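Local coordinates for transcriptional regulator, LacI family (Lactobacillus brevis, PDB 3JY6), which probably binds DNA and regulates transcription as a LacI-family factor, its periplasmic-binding-protein-like core being the part that senses effectors in this family, at the interface of chains A and B. Residues are numbered along the deposited sequence; one frame, centred on the assembly and turned at random. Chains: chain A/B, Transcriptional regulator, LacI family.

The interface of chains A and B. Residues chain A 198, 201-202, 224-225; chain B 198-199, 201-202, 225.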
ATOM      1  N   PRO A 198       7.209 -11.506 -11.203  1.00 25.07           N
ATOM      2  CA  PRO A 198       8.362 -12.007 -10.440  1.00 23.74           C
ATOM      3  C   PRO A 198       8.782 -13.456 -10.709  1.00 25.31           C
ATOM      4  O   PRO A 198       9.972 -13.737 -10.849  1.00 23.30           O
ATOM      5  CB  PRO A 198       7.939 -11.777  -8.993  1.00 22.92           C
ATOM      6  CG  PRO A 198       7.213 -10.478  -9.090  1.00 22.74           C
ATOM      7  CD  PRO A 198       6.338 -10.683 -10.336  1.00 24.02           C
ATOM      8  N   ILE A 201      10.511 -13.941 -13.909  1.00 25.76           N
ATOM      9  CA  ILE A 201      11.867 -13.402 -13.916  1.00 25.99           C
ATOM     10  C   ILE A 201      12.766 -14.414 -13.225  1.00 26.40           C
ATOM     11  O   ILE A 201      13.931 -14.575 -13.571  1.00 26.77           O
ATOM     12  CB  ILE A 201      11.972 -12.071 -13.138  1.00 24.78           C
ATOM     13  CG1 ILE A 201      11.162 -10.986 -13.846  1.00 25.05           C
ATOM     14  CG2 ILE A 201      13.446 -11.666 -13.002  1.00 23.04           C
ATOM     15  CD1 ILE A 201      11.134  -9.654 -13.126  1.00 25.46           C
ATOM     16  N   ILE A 202      12.201 -15.095 -12.237  1.00 28.34           N
ATOM     17  CA  ILE A 202      12.939 -16.091 -11.485  1.00 29.73           C
ATOM     18  C   ILE A 202      12.999 -17.429 -12.224  1.00 30.59           C
ATOM     19  O   ILE A 202      13.977 -18.160 -12.097  1.00 31.27           O
ATOM     20  CB  ILE A 202      12.319 -16.246 -10.076  1.00 30.56           C
ATOM     21  CG1 ILE A 202      12.644 -14.989  -9.258  1.00 30.73           C
ATOM     22  CG2 ILE A 202      12.838 -17.504  -9.388  1.00 30.18           C
ATOM     23  CD1 ILE A 202      11.877 -14.853  -7.959  1.00 30.31           C
ATOM     24  N   ARG A 224      13.889  -2.647  -8.641  1.00 43.40           N
ATOM     25  CA  ARG A 224      15.002  -3.495  -8.328  1.00 42.62           C
ATOM     26  C   ARG A 224      14.695  -4.931  -8.537  1.00 43.62           C
ATOM     27  O   ARG A 224      14.611  -5.651  -7.578  1.00 43.25           O
ATOM     28  CB  ARG A 224      15.271  -3.385  -6.858  1.00 43.04           C
ATOM     29  CG  ARG A 224      14.734  -2.127  -6.315  1.00 42.60           C
ATOM     30  CD  ARG A 224      14.995  -1.908  -4.895  1.00 40.74           C
ATOM     31  NE  ARG A 224      14.824  -0.505  -4.606  1.00 41.49           N
ATOM     32  CZ  ARG A 224      15.729   0.428  -4.860  1.00 41.98           C
ATOM     33  NH1 ARG A 224      16.884   0.089  -5.395  1.00 43.28           N
ATOM     34  NH2 ARG A 224      15.480   1.677  -4.583  1.00 41.41           N
ATOM     35  N   MET A 225      14.562  -5.395  -9.765  1.00 20.00           N
ATOM     36  CA  MET A 225      14.507  -6.847  -9.952  1.00 20.00           C
ATOM     37  C   MET A 225      15.611  -7.362 -10.867  1.00 20.00           C
ATOM     38  O   MET A 225      16.543  -8.003 -10.395  1.00 20.00           O
ATOM     39  CB  MET A 225      13.111  -7.395 -10.315  1.00 20.00           C
ATOM     40  CG  MET A 225      12.158  -7.471  -9.101  1.00 20.00           C
ATOM     41  SD  MET A 225      11.274  -9.001  -8.823  1.00 20.00           S
ATOM     42  CE  MET A 225      12.470  -9.931  -8.058  1.00 20.00           C
TER
ATOM     43  N   PRO B 198      14.282 -10.149  -2.949  1.00 27.15           N
ATOM     44  CA  PRO B 198      14.024 -10.569  -4.335  1.00 27.12           C
ATOM     45  C   PRO B 198      15.318 -10.733  -5.145  1.00 27.98           C
ATOM     46  O   PRO B 198      15.597 -11.802  -5.692  1.00 27.44           O
ATOM     47  CB  PRO B 198      13.139  -9.446  -4.871  1.00 27.40           C
ATOM     48  CG  PRO B 198      12.386  -9.010  -3.650  1.00 27.13           C
ATOM     49  CD  PRO B 198      13.483  -8.959  -2.605  1.00 26.64           C
ATOM     50  N   ASN B 199      16.107  -9.664  -5.217  1.00 28.97           N
ATOM     51  CA  ASN B 199      17.368  -9.695  -5.952  1.00 30.26           C
ATOM     52  C   ASN B 199      18.275 -10.831  -5.491  1.00 30.98           C
ATOM     53  O   ASN B 199      18.940 -11.477  -6.303  1.00 30.99           O
ATOM     54  CB  ASN B 199      18.106  -8.368  -5.794  1.00 31.78           C
ATOM     55  CG  ASN B 199      17.903  -7.441  -6.971  1.00 32.96           C
ATOM     56  OD1 ASN B 199      16.790  -7.001  -7.255  1.00 35.81           O
ATOM     57  ND2 ASN B 199      18.988  -7.142  -7.669  1.00 33.33           N
ATOM     58  N   ILE B 201      17.350 -13.594  -4.401  1.00 32.97           N
ATOM     59  CA  ILE B 201      16.803 -14.860  -4.889  1.00 33.37           C
ATOM     60  C   ILE B 201      17.280 -15.057  -6.329  1.00 34.05           C
ATOM     61  O   ILE B 201      17.735 -16.137  -6.701  1.00 33.70           O
ATOM     62  CB  ILE B 201      15.251 -14.884  -4.855  1.00 32.26           C
ATOM     63  CG1 ILE B 201      14.762 -14.954  -3.402  1.00 31.49           C
ATOM     64  CG2 ILE B 201      14.733 -16.088  -5.631  1.00 31.45           C
ATOM     65  CD1 ILE B 201      13.261 -14.788  -3.238  1.00 28.66           C
ATOM     66  N   ILE B 202      17.195 -14.002  -7.131  1.00 34.55           N
ATOM     67  CA  ILE B 202      17.636 -14.078  -8.516  1.00 35.39           C
ATOM     68  C   ILE B 202      19.148 -14.310  -8.632  1.00 37.36           C
ATOM     69  O   ILE B 202      19.590 -15.148  -9.422  1.00 38.27           O
ATOM     70  CB  ILE B 202      17.252 -12.797  -9.282  1.00 34.75           C
ATOM     71  CG1 ILE B 202      15.733 -12.621  -9.238  1.00 33.34           C
ATOM     72  CG2 ILE B 202      17.728 -12.891 -10.737  1.00 35.41           C
ATOM     73  CD1 ILE B 202      15.270 -11.218  -9.396  1.00 30.30           C
ATOM     74  N   MET B 225       7.257 -16.061  -5.044  1.00 46.20           N
ATOM     75  CA  MET B 225       8.520 -16.022  -5.793  1.00 45.56           C
ATOM     76  C   MET B 225       9.281 -17.342  -5.646  1.00 45.84           C
ATOM     77  O   MET B 225       9.044 -18.115  -4.714  1.00 45.24           O
ATOM     78  CB  MET B 225       9.415 -14.864  -5.323  1.00 44.68           C
ATOM     79  CG  MET B 225       9.007 -13.496  -5.885  1.00 43.94           C
ATOM     80  SD  MET B 225      10.341 -12.263  -5.818  1.00 35.36           S
ATOM     81  CE  MET B 225       9.743 -11.165  -4.570  1.00 40.98           C
TER
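A:Met225 reaches across to B:Pro198 and B:Ile202 by its terminal methyl. CE lies 3.3 Å from B:Pro198 CB and 3.4 Å from B:Ile202 CD1, both tighter than normal van der Waals contact, and the thioether chain meets each of these side chains at about a right angle. Its bends at chi2 (-131°) and chi3 (81°) turn this methyl toward the B helix 190-203. The twin contact is looser: A:Ile202 CD1 packs 3.6 Å from B:Met225 CB, again nearly perpendicular, and also touches SD. B:Met225 is bent at chi3 alone, and its CG rests 3.7 Å from A:Pro198 CB. The two methionines meet tip to tip, CE of A:Met225 against SD of B:Met225 at 3.9 Å. Beside them the isoleucines 202 cross at about a right angle, CG1 of A:Ile202 lying 3.9 Å from CG1 of B:Ile202. The CG2 branches of the two isoleucines 201 flank this pair; that of B:Ile201 stands 3.9 Å from A:Ile202 CD1.

The polar contact is doubtful. As modelled, B:Asn199 OD1 sits 2.6 Å from the backbone O of A:Arg224, a clash of two acceptors. A flipped amide would make a donor-acceptor pair, but the carbonyl oxygen lies nearly along the C–N direction, so even that bond would be poorly directed. An alanine in place of B:Asn199 would probably open a gap against the A:Arg224–A:Met225 backbone and remove any amide bond to that carbonyl.

Together the contacts bury about 400 Å² in a mainly apolar patch of a two-fold interface. It packs the A helix 198-202 and B helix 190-203 against each other and against the partner's loop at Met225, and probably helps hold the core domains in the dimer typical of LacI-family regulators.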